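Local coordinates for 3-dehydroquinate dehydratase (PDB 2YR1), which probably catalyses the cis-dehydration of 3-dehydroquinate to 3-dehydroshikimate, the third step of the chorismate pathway, through a Schiff-base intermediate, at residues M208-R216 against S235-D243; E19-V27 against A225-S235. All coordinates share one frame; numbering follows the deposited sequence.

Contact 1: M208-R216 against S235-D243; sequences MGGLGAITR and SAPGQIPID
Gln-239 covers one face of the Arg-216 guanidinium. Its CG stands over the centre of that group, 3.9 Å from Arg-216 CZ. The Gln-239 amide is turned 90° to the guanidinium plane. Water 2 lies at the edge, in the plane, and accepts from NH2. Arg-216 NH2 also donates to Pro-237 O at 3.0 Å; that oxygen lies 17° out of the guanidinium plane. Arg-216 reaches this carbonyl because its chain is extended from CG to NE. Gly-209 N binds Pro-237 O from the opposite face of the carbonyl plane, at 2.9 Å. Two donors thus grip one oxygen and would steady the type II turn Ala-236 to Gln-239. The Met-208 side chain lies beside Pro-237, pointing the same way, with Met-208 CB 3.8 Å from Pro-237 CG. The Gln-239 amide is itself held by Ser-235: Ser-235 N donates to OE1, and NE2 donates to Ser-235 OG. Arg-216, Ser-235 and Gln-239 are predicted 3-dehydroquinate ligands, so these bonds would order one side of the substrate pocket. Arg-216 and Gln-239 both rest on Phe-228 of strand 226-228. The Met-208 backbone bonds to Val-177 of strand 172-177, and Ile-214 and Thr-215 pack on helix 182-198.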
ATOM      1  N   MET A 208       2.182  12.984  -2.771  1.00 21.58           N
ATOM      2  CA  MET A 208       3.416  13.395  -2.103  1.00 16.51           C
ATOM      3  C   MET A 208       3.230  13.400  -0.598  1.00 20.21           C
ATOM      4  O   MET A 208       2.164  13.045  -0.118  1.00 16.77           O
ATOM      5  CB  MET A 208       3.793  14.786  -2.600  1.00 17.87           C
ATOM      6  CG  MET A 208       3.948  14.829  -4.119  1.00 19.00           C
ATOM      7  SD  MET A 208       4.346  16.468  -4.725  1.00 25.62           S
ATOM      8  CE  MET A 208       2.671  17.189  -4.798  1.00 17.50           C
ATOM      9  N   GLY A 209       4.268  13.806   0.141  1.00 23.24           N
ATOM     10  CA  GLY A 209       4.174  13.851   1.591  1.00 19.15           C
ATOM     11  C   GLY A 209       4.158  12.499   2.299  1.00 20.72           C
ATOM     12  O   GLY A 209       4.187  11.436   1.656  1.00 16.34           O
ATOM     13  N   GLY A 210       4.081  12.537   3.632  1.00 22.18           N
ATOM     14  CA  GLY A 210       4.096  11.311   4.418  1.00 21.08           C
ATOM     15  C   GLY A 210       2.868  10.476   4.121  1.00 19.84           C
ATOM     16  O   GLY A 210       2.925   9.252   4.005  1.00 18.83           O
ATOM     17  N   LEU A 211       1.750  11.172   4.001  1.00 19.68           N
ATOM     18  CA  LEU A 211       0.469  10.555   3.710  1.00 25.02           C
ATOM     19  C   LEU A 211       0.547   9.750   2.424  1.00 16.81           C
ATOM     20  O   LEU A 211      -0.053   8.688   2.318  1.00 19.01           O
ATOM     21  CB  LEU A 211      -0.582  11.645   3.565  1.00 29.67           C
ATOM     22  CG  LEU A 211      -1.883  11.551   4.350  1.00 35.13           C
ATOM     23  CD1 LEU A 211      -1.682  10.806   5.658  1.00 31.36           C
ATOM     24  CD2 LEU A 211      -2.382  12.966   4.579  1.00 30.91           C
ATOM     25  N   GLY A 212       1.292  10.262   1.452  1.00 17.13           N
ATOM     26  CA  GLY A 212       1.411   9.583   0.177  1.00 18.58           C
ATOM     27  C   GLY A 212       2.507   8.540   0.031  1.00 21.33           C
ATOM     28  O   GLY A 212       2.690   7.981  -1.055  1.00 22.61           O
ATOM     29  N   ALA A 213       3.229   8.251   1.106  1.00 22.33           N
ATOM     30  CA  ALA A 213       4.302   7.276   1.016  1.00 21.48           C
ATOM     31  C   ALA A 213       3.833   5.959   0.404  1.00 24.11           C
ATOM     32  O   ALA A 213       4.508   5.398  -0.464  1.00 18.75           O
ATOM     33  CB  ALA A 213       4.905   7.017   2.396  1.00 27.28           C
ATOM     34  N   ILE A 214       2.676   5.473   0.843  1.00 20.34           N
ATOM     35  CA  ILE A 214       2.173   4.196   0.338  1.00 23.19           C
ATOM     36  C   ILE A 214       2.101   4.161  -1.174  1.00 19.44           C
ATOM     37  O   ILE A 214       2.312   3.105  -1.790  1.00 20.78           O
ATOM     38  CB  ILE A 214       0.758   3.835   0.910  1.00 19.94           C
ATOM     39  CG1 ILE A 214       0.365   2.417   0.472  1.00 14.74           C
ATOM     40  CG2 ILE A 214      -0.305   4.819   0.391  1.00 18.23           C
ATOM     41  CD1 ILE A 214       1.305   1.299   0.980  1.00 23.56           C
ATOM     42  N   THR A 215       1.812   5.313  -1.771  1.00 13.98           N
ATOM     43  CA  THR A 215       1.690   5.383  -3.217  1.00 13.83           C
ATOM     44  C   THR A 215       3.006   5.197  -3.965  1.00 14.78           C
ATOM     45  O   THR A 215       3.015   4.738  -5.115  1.00 15.04           O
ATOM     46  CB  THR A 215       1.011   6.691  -3.633  1.00 15.18           C
ATOM     47  OG1 THR A 215       0.348   6.486  -4.874  1.00 37.04           O
ATOM     48  CG2 THR A 215       2.010   7.810  -3.792  1.00  5.38           C
ATOM     49  N   ARG A 216       4.116   5.527  -3.316  1.00 13.24           N
ATOM     50  CA  ARG A 216       5.429   5.371  -3.927  1.00 17.45           C
ATOM     51  C   ARG A 216       5.889   3.915  -3.841  1.00 16.28           C
ATOM     52  O   ARG A 216       6.743   3.471  -4.608  1.00 21.17           O
ATOM     53  CB  ARG A 216       6.456   6.285  -3.215  1.00 15.01           C
ATOM     54  CG  ARG A 216       6.083   7.756  -3.226  1.00 14.43           C
ATOM     55  CD  ARG A 216       7.193   8.624  -2.616  1.00 22.91           C
ATOM     56  NE  ARG A 216       6.920  10.057  -2.682  1.00 14.12           N
ATOM     57  CZ  ARG A 216       7.013  10.797  -3.785  1.00 27.45           C
ATOM     58  NH1 ARG A 216       7.369  10.248  -4.936  1.00 26.85           N
ATOM     59  NH2 ARG A 216       6.770  12.101  -3.738  1.00 26.36           N
ATOM     60  N   SER A 235      13.767  15.787  -4.212  1.00 35.46           N
ATOM     61  CA  SER A 235      13.348  16.811  -5.172  1.00 37.17           C
ATOM     62  C   SER A 235      11.865  17.104  -4.981  1.00 36.20           C
ATOM     63  O   SER A 235      11.312  17.992  -5.624  1.00 35.94           O
ATOM     64  CB  SER A 235      13.591  16.344  -6.613  1.00 32.16           C
ATOM     65  OG  SER A 235      12.672  15.322  -6.972  1.00 34.05           O
ATOM     66  N   ALA A 236      11.232  16.339  -4.095  1.00 35.09           N
ATOM     67  CA  ALA A 236       9.812  16.489  -3.800  1.00 35.77           C
ATOM     68  C   ALA A 236       9.459  15.829  -2.453  1.00 34.18           C
ATOM     69  O   ALA A 236      10.076  14.852  -2.049  1.00 32.47           O
ATOM     70  CB  ALA A 236       8.976  15.867  -4.924  1.00 34.28           C
ATOM     71  N   PRO A 237       8.448  16.365  -1.752  1.00 35.23           N
ATOM     72  CA  PRO A 237       8.001  15.845  -0.453  1.00 34.65           C
ATOM     73  C   PRO A 237       7.563  14.377  -0.434  1.00 29.10           C
ATOM     74  O   PRO A 237       6.821  13.917  -1.301  1.00 24.23           O
ATOM     75  CB  PRO A 237       6.863  16.800  -0.073  1.00 37.08           C
ATOM     76  CG  PRO A 237       6.370  17.300  -1.410  1.00 40.03           C
ATOM     77  CD  PRO A 237       7.654  17.541  -2.144  1.00 30.87           C
ATOM     78  N   GLY A 238       8.048  13.638   0.556  1.00 32.27           N
ATOM     79  CA  GLY A 238       7.666  12.240   0.678  1.00 32.15           C
ATOM     80  C   GLY A 238       8.505  11.190  -0.027  1.00 31.83           C
ATOM     81  O   GLY A 238       8.188  10.009   0.056  1.00 27.57           O
ATOM     82  N   GLN A 239       9.566  11.591  -0.720  1.00 32.19           N
ATOM     83  CA  GLN A 239      10.403  10.609  -1.398  1.00 29.41           C
ATOM     84  C   GLN A 239      11.176   9.811  -0.335  1.00 30.33           C
ATOM     85  O   GLN A 239      11.723  10.375   0.607  1.00 27.41           O
ATOM     86  CB  GLN A 239      11.363  11.301  -2.384  1.00 29.13           C
ATOM     87  CG  GLN A 239      10.662  12.111  -3.498  1.00 27.32           C
ATOM     88  CD  GLN A 239      11.634  12.704  -4.513  1.00 32.09           C
ATOM     89  OE1 GLN A 239      12.814  12.914  -4.210  1.00 33.88           O
ATOM     90  NE2 GLN A 239      11.137  12.996  -5.718  1.00 27.36           N
ATOM     91  N   ILE A 240      11.210   8.495  -0.518  1.00 27.26           N
ATOM     92  CA  ILE A 240      11.851   7.540   0.384  1.00 23.93           C
ATOM     93  C   ILE A 240      13.194   7.075  -0.156  1.00 24.92           C
ATOM     94  O   ILE A 240      13.380   6.988  -1.368  1.00 20.67           O
ATOM     95  CB  ILE A 240      10.945   6.285   0.553  1.00 27.04           C
ATOM     96  CG1 ILE A 240       9.654   6.677   1.253  1.00 32.84           C
ATOM     97  CG2 ILE A 240      11.650   5.175   1.306  1.00 25.41           C
ATOM     98  CD1 ILE A 240       8.772   7.512   0.423  1.00 28.00           C
ATOM     99  N   PRO A 241      14.150   6.776   0.742  1.00 23.97           N
ATOM    100  CA  PRO A 241      15.469   6.306   0.319  1.00 23.88           C
ATOM    101  C   PRO A 241      15.358   5.059  -0.550  1.00 23.69           C
ATOM    102  O   PRO A 241      14.661   4.085  -0.222  1.00 24.81           O
ATOM    103  CB  PRO A 241      16.180   6.042   1.644  1.00 28.86           C
ATOM    104  CG  PRO A 241      15.638   7.142   2.509  1.00 30.38           C
ATOM    105  CD  PRO A 241      14.154   7.102   2.181  1.00 26.95           C
ATOM    106  N   ILE A 242      16.062   5.094  -1.667  1.00 19.88           N
ATOM    107  CA  ILE A 242      16.035   4.013  -2.619  1.00 15.69           C
ATOM    108  C   ILE A 242      16.178   2.601  -2.034  1.00 23.74           C
ATOM    109  O   ILE A 242      15.524   1.657  -2.508  1.00 18.73           O
ATOM    110  CB  ILE A 242      17.099   4.258  -3.684  1.00 21.35           C
ATOM    111  CG1 ILE A 242      16.995   3.198  -4.778  1.00 24.43           C
ATOM    112  CG2 ILE A 242      18.471   4.270  -3.039  1.00 24.09           C
ATOM    113  CD1 ILE A 242      17.802   3.550  -6.009  1.00 37.81           C
ATOM    114  N   ASP A 243      17.010   2.455  -1.006  1.00 21.50           N
ATOM    115  CA  ASP A 243      17.217   1.149  -0.377  1.00 28.72           C
ATOM    116  C   ASP A 243      15.950   0.632   0.306  1.00 23.49           C
ATOM    117  O   ASP A 243      15.639  -0.562   0.253  1.00 22.60           O
ATOM    118  CB  ASP A 243      18.361   1.233   0.646  1.00 32.34           C
ATOM    119  CG  ASP A 243      19.727   1.334  -0.017  1.00 44.41           C
ATOM    120  OD1 ASP A 243      19.912   0.724  -1.099  1.00 46.79           O
ATOM    121  OD2 ASP A 243      20.616   2.011   0.547  1.00 48.39           O
TER
HETATM  122  O   HOH W   1       6.534   9.591   2.051  1.00 41.12           O
HETATM  123  O   HOH W   2       7.831  12.985  -6.706  1.00 17.20           O

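Contact 2: E19-V27 against A225-S235; sequences EPCICAPVV and AVTFAVGNQSS
Cys-23 lies over one face of the Phe-228 ring. Its SG is 4.2 Å from the ring centroid and only 12° off the ring normal, a sulfur-aromatic contact. With SG anti to the backbone N (chi1 -180°), the thiol extends over the centre of the ring, and CB also makes a CH-pi contact with the same face. Cys-23 CB meets Val-226 CG1 at 3.7 Å. Cys-21, Val-226, Cys-23 and Phe-228 share one face of the sheet, and Cys-23 and Phe-228 both touch Glu-50, a predicted substrate ligand.

Ile-22 and Thr-227 project from the other face, side by side and pointing the same way. Ile-22 CG1 meets Thr-227 CG2 at 4.1 Å, while Ile-22 CG2 reaches Ala-229 CB at 3.9 Å. Helix 242-256 covers Ile-22 and Ala-229. Thr-227 OG1 bonds to Arg-216 O.

Further on, the side chains point at each other. Pro-25 CB presses on Ser-235 CB at 3.5 Å, which is tight. Val-27 crosses Gln-233 at about a right angle, with its CG2 against the amide carbon CD at 3.2 Å. Water 4 accepts from Gln-233 N and donates to Pro-25 O. Water 5 accepts from Gly-231 N and donates to Pro-25 O and Gln-233 O. Water 3 bridges Glu-19 O and Ala-225 O at the end opposite this loop.

The backbones pair in parallel: Cys-21 N to Ala-225 O, Thr-227 N to Cys-21 O (2.9 Å), Cys-23 N to Thr-227 O, and Ala-229 N to Cys-23 O. This pairing of the first and last barrel strands closes the TIM barrel. Its chemistry is backbone bonding and apolar contact, with no salt bridge between the segments. Ser-235, a predicted ligand, and Phe-228, beside Glu-50, bring this seam to the probable substrate site.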
ATOM      1  N   GLU A  19       8.328  -5.211 -13.791  1.00 23.81           N
ATOM      2  CA  GLU A  19       9.079  -4.524 -12.751  1.00 20.95           C
ATOM      3  C   GLU A  19       8.825  -3.029 -12.623  1.00 22.36           C
ATOM      4  O   GLU A  19       8.859  -2.287 -13.610  1.00 17.94           O
ATOM      5  CB  GLU A  19      10.579  -4.710 -12.979  1.00 25.64           C
ATOM      6  CG  GLU A  19      10.997  -6.120 -13.253  1.00 27.17           C
ATOM      7  CD  GLU A  19      10.493  -7.066 -12.204  1.00 34.38           C
ATOM      8  OE1 GLU A  19      10.868  -6.893 -11.020  1.00 34.60           O
ATOM      9  OE2 GLU A  19       9.717  -7.977 -12.567  1.00 34.67           O
ATOM     10  N   PRO A  20       8.555  -2.565 -11.401  1.00 20.42           N
ATOM     11  CA  PRO A  20       8.347  -1.118 -11.351  1.00 18.03           C
ATOM     12  C   PRO A  20       9.732  -0.439 -11.502  1.00 20.86           C
ATOM     13  O   PRO A  20      10.750  -1.010 -11.122  1.00 20.67           O
ATOM     14  CB  PRO A  20       7.685  -0.891  -9.977  1.00 22.41           C
ATOM     15  CG  PRO A  20       7.846  -2.178  -9.212  1.00 20.92           C
ATOM     16  CD  PRO A  20       7.940  -3.264 -10.256  1.00 25.40           C
ATOM     17  N   CYS A  21       9.789   0.739 -12.111  1.00 18.89           N
ATOM     18  CA  CYS A  21      11.080   1.425 -12.250  1.00 23.89           C
ATOM     19  C   CYS A  21      11.268   2.474 -11.173  1.00 22.06           C
ATOM     20  O   CYS A  21      10.320   3.160 -10.793  1.00 17.66           O
ATOM     21  CB  CYS A  21      11.199   2.099 -13.614  1.00 24.58           C
ATOM     22  SG  CYS A  21      11.288   0.922 -14.932  1.00 27.54           S
ATOM     23  N   ILE A  22      12.492   2.578 -10.669  1.00 19.47           N
ATOM     24  CA  ILE A  22      12.807   3.558  -9.647  1.00 19.29           C
ATOM     25  C   ILE A  22      13.583   4.709 -10.276  1.00 19.16           C
ATOM     26  O   ILE A  22      14.657   4.500 -10.863  1.00 21.11           O
ATOM     27  CB  ILE A  22      13.691   2.963  -8.526  1.00 18.63           C
ATOM     28  CG1 ILE A  22      12.980   1.790  -7.850  1.00 24.18           C
ATOM     29  CG2 ILE A  22      14.006   4.036  -7.524  1.00 18.20           C
ATOM     30  CD1 ILE A  22      13.795   1.095  -6.768  1.00 24.77           C
ATOM     31  N   CYS A  23      13.044   5.915 -10.157  1.00 15.63           N
ATOM     32  CA  CYS A  23      13.716   7.106 -10.676  1.00 16.87           C
ATOM     33  C   CYS A  23      14.292   7.941  -9.513  1.00 22.86           C
ATOM     34  O   CYS A  23      13.600   8.196  -8.525  1.00 20.95           O
ATOM     35  CB  CYS A  23      12.732   7.978 -11.465  1.00 20.98           C
ATOM     36  SG  CYS A  23      13.518   9.481 -12.143  1.00 25.57           S
ATOM     37  N   ALA A  24      15.548   8.376  -9.636  1.00 24.75           N
ATOM     38  CA  ALA A  24      16.168   9.175  -8.578  1.00 24.16           C
ATOM     39  C   ALA A  24      16.547  10.561  -9.106  1.00 24.58           C
ATOM     40  O   ALA A  24      17.201  10.681 -10.135  1.00 21.99           O
ATOM     41  CB  ALA A  24      17.405   8.448  -8.037  1.00 20.46           C
ATOM     42  N   PRO A  25      16.153  11.626  -8.393  1.00 24.75           N
ATOM     43  CA  PRO A  25      16.480  12.972  -8.851  1.00 26.18           C
ATOM     44  C   PRO A  25      17.882  13.437  -8.480  1.00 28.58           C
ATOM     45  O   PRO A  25      18.445  13.025  -7.482  1.00 23.95           O
ATOM     46  CB  PRO A  25      15.437  13.817  -8.153  1.00 19.53           C
ATOM     47  CG  PRO A  25      15.418  13.166  -6.794  1.00 24.94           C
ATOM     48  CD  PRO A  25      15.334  11.691  -7.169  1.00 24.64           C
ATOM     49  N   VAL A  26      18.431  14.303  -9.313  1.00 33.59           N
ATOM     50  CA  VAL A  26      19.730  14.896  -9.059  1.00 34.09           C
ATOM     51  C   VAL A  26      19.398  16.374  -9.080  1.00 33.40           C
ATOM     52  O   VAL A  26      18.907  16.889 -10.088  1.00 33.83           O
ATOM     53  CB  VAL A  26      20.747  14.616 -10.180  1.00 39.45           C
ATOM     54  CG1 VAL A  26      22.000  15.446  -9.947  1.00 39.98           C
ATOM     55  CG2 VAL A  26      21.104  13.152 -10.215  1.00 38.05           C
ATOM     56  N   VAL A  27      19.604  17.042  -7.950  1.00 32.21           N
ATOM     57  CA  VAL A  27      19.344  18.467  -7.856  1.00 33.88           C
ATOM     58  C   VAL A  27      20.681  19.107  -7.529  1.00 42.66           C
ATOM     59  O   VAL A  27      21.358  18.726  -6.567  1.00 46.83           O
ATOM     60  CB  VAL A  27      18.313  18.814  -6.747  1.00 32.37           C
ATOM     61  CG1 VAL A  27      16.974  18.159  -7.047  1.00 33.72           C
ATOM     62  CG2 VAL A  27      18.824  18.371  -5.392  1.00 32.36           C
ATOM     63  N   ALA A 225       3.905   3.171 -13.323  1.00 15.17           N
ATOM     64  CA  ALA A 225       5.117   2.516 -13.806  1.00 13.39           C
ATOM     65  C   ALA A 225       6.441   2.973 -13.249  1.00 19.43           C
ATOM     66  O   ALA A 225       7.445   2.252 -13.364  1.00 16.77           O
ATOM     67  CB  ALA A 225       5.165   2.606 -15.319  1.00 10.30           C
ATOM     68  N   VAL A 226       6.458   4.163 -12.661  1.00 15.77           N
ATOM     69  CA  VAL A 226       7.688   4.717 -12.128  1.00 17.07           C
ATOM     70  C   VAL A 226       7.461   5.289 -10.737  1.00 15.73           C
ATOM     71  O   VAL A 226       6.417   5.872 -10.489  1.00 19.31           O
ATOM     72  CB  VAL A 226       8.185   5.879 -12.991  1.00 19.52           C
ATOM     73  CG1 VAL A 226       9.488   6.413 -12.419  1.00 24.23           C
ATOM     74  CG2 VAL A 226       8.341   5.442 -14.425  1.00 20.05           C
ATOM     75  N   THR A 227       8.415   5.099  -9.830  1.00 14.75           N
ATOM     76  CA  THR A 227       8.297   5.677  -8.484  1.00 16.79           C
ATOM     77  C   THR A 227       9.596   6.460  -8.244  1.00 19.26           C
ATOM     78  O   THR A 227      10.679   6.005  -8.625  1.00 19.06           O
ATOM     79  CB  THR A 227       8.114   4.598  -7.376  1.00 22.57           C
ATOM     80  OG1 THR A 227       7.934   5.240  -6.102  1.00 23.39           O
ATOM     81  CG2 THR A 227       9.351   3.695  -7.284  1.00 24.76           C
ATOM     82  N   PHE A 228       9.480   7.649  -7.654  1.00 18.55           N
ATOM     83  CA  PHE A 228      10.638   8.482  -7.384  1.00 23.14           C
ATOM     84  C   PHE A 228      11.160   8.283  -5.957  1.00 27.93           C
ATOM     85  O   PHE A 228      10.411   8.436  -4.985  1.00 26.68           O
ATOM     86  CB  PHE A 228      10.306   9.960  -7.612  1.00 21.69           C
ATOM     87  CG  PHE A 228      10.091  10.335  -9.066  1.00 26.85           C
ATOM     88  CD1 PHE A 228      10.365  11.627  -9.500  1.00 35.13           C
ATOM     89  CD2 PHE A 228       9.609   9.413  -9.991  1.00 36.10           C
ATOM     90  CE1 PHE A 228      10.167  11.994 -10.835  1.00 36.39           C
ATOM     91  CE2 PHE A 228       9.404   9.770 -11.333  1.00 35.01           C
ATOM     92  CZ  PHE A 228       9.685  11.060 -11.752  1.00 34.77           C
ATOM     93  N   ALA A 229      12.446   7.945  -5.841  1.00 23.52           N
ATOM     94  CA  ALA A 229      13.072   7.713  -4.531  1.00 24.03           C
ATOM     95  C   ALA A 229      14.303   8.594  -4.348  1.00 27.30           C
ATOM     96  O   ALA A 229      14.796   9.202  -5.311  1.00 27.11           O
ATOM     97  CB  ALA A 229      13.464   6.264  -4.406  1.00 22.80           C
ATOM     98  N   VAL A 230      14.811   8.666  -3.124  1.00 28.53           N
ATOM     99  CA  VAL A 230      15.994   9.484  -2.875  1.00 26.21           C
ATOM    100  C   VAL A 230      17.272   8.695  -3.117  1.00 27.60           C
ATOM    101  O   VAL A 230      17.479   7.628  -2.534  1.00 25.67           O
ATOM    102  CB  VAL A 230      16.031  10.020  -1.432  1.00 28.87           C
ATOM    103  CG1 VAL A 230      17.349  10.804  -1.196  1.00 27.07           C
ATOM    104  CG2 VAL A 230      14.831  10.910  -1.178  1.00 22.36           C
ATOM    105  N   GLY A 231      18.122   9.221  -3.993  1.00 29.73           N
ATOM    106  CA  GLY A 231      19.393   8.577  -4.285  1.00 28.32           C
ATOM    107  C   GLY A 231      20.486   9.379  -3.589  1.00 35.11           C
ATOM    108  O   GLY A 231      21.557   8.853  -3.259  1.00 36.24           O
ATOM    109  N   ASN A 232      20.212  10.668  -3.391  1.00 33.20           N
ATOM    110  CA  ASN A 232      21.122  11.572  -2.689  1.00 34.34           C
ATOM    111  C   ASN A 232      20.285  12.640  -2.015  1.00 35.03           C
ATOM    112  O   ASN A 232      20.251  12.734  -0.785  1.00 34.50           O
ATOM    113  CB  ASN A 232      22.120  12.254  -3.635  1.00 33.78           C
ATOM    114  CG  ASN A 232      23.098  13.172  -2.886  1.00 34.69           C
ATOM    115  OD1 ASN A 232      23.994  12.702  -2.185  1.00 36.91           O
ATOM    116  ND2 ASN A 232      22.908  14.479  -3.015  1.00 35.75           N
ATOM    117  N   GLN A 233      19.608  13.447  -2.826  1.00 34.46           N
ATOM    118  CA  GLN A 233      18.768  14.518  -2.305  1.00 38.31           C
ATOM    119  C   GLN A 233      17.311  14.311  -2.682  1.00 35.76           C
ATOM    120  O   GLN A 233      16.999  13.512  -3.556  1.00 42.21           O
ATOM    121  CB  GLN A 233      19.248  15.869  -2.839  1.00 45.49           C
ATOM    122  CG  GLN A 233      19.142  17.003  -1.825  1.00 56.52           C
ATOM    123  CD  GLN A 233      19.768  18.298  -2.319  1.00 61.31           C
ATOM    124  OE1 GLN A 233      20.928  18.320  -2.744  1.00 58.60           O
ATOM    125  NE2 GLN A 233      19.001  19.392  -2.259  1.00 60.95           N
ATOM    126  N   SER A 234      16.422  15.034  -2.012  1.00 36.61           N
ATOM    127  CA  SER A 234      14.991  14.951  -2.274  1.00 34.74           C
ATOM    128  C   SER A 234      14.626  16.078  -3.236  1.00 36.44           C
ATOM    129  O   SER A 234      15.123  17.196  -3.098  1.00 35.22           O
ATOM    130  CB  SER A 234      14.208  15.110  -0.961  1.00 30.79           C
ATOM    131  OG  SER A 234      12.803  15.118  -1.176  1.00 36.30           O
ATOM    132  N   SER A 235      13.767  15.787  -4.212  1.00 35.46           N
ATOM    133  CA  SER A 235      13.348  16.811  -5.172  1.00 37.17           C
ATOM    134  C   SER A 235      11.865  17.104  -4.981  1.00 36.20           C
ATOM    135  O   SER A 235      11.312  17.992  -5.624  1.00 35.94           O
ATOM    136  CB  SER A 235      13.591  16.344  -6.613  1.00 32.16           C
ATOM    137  OG  SER A 235      12.672  15.322  -6.972  1.00 34.05           O
TER
HETATM  138  O   HOH W   3       7.764  -0.080 -15.017  1.00 16.54           O
HETATM  139  O   HOH W   4      20.468  14.218  -5.738  1.00 27.49           O
HETATM  140  O   HOH W   5      18.336  11.502  -5.257  1.00 30.24           O

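From the N terminus, strand 21-26, the first of the barrel, follows the hairpin 8-10/13-15 and pairs with strand 226-228. Contact 2 closes that loop of 197 residues, which carries the other barrel strands. Segment 208-216 of contact 1 lies within this loop. Contact 1 then closes a short loop of 18 residues that contains strand 226-228. The two contacts cross, because their segments alternate along the chain, and they share Ser-235. Their centres are 10 Å apart. They also touch directly: Ile-240 O and Val-230 N are 2.8 Å apart, a probable hydrogen bond. Together they tie the barrel seam to helices 213-218 and 242-256.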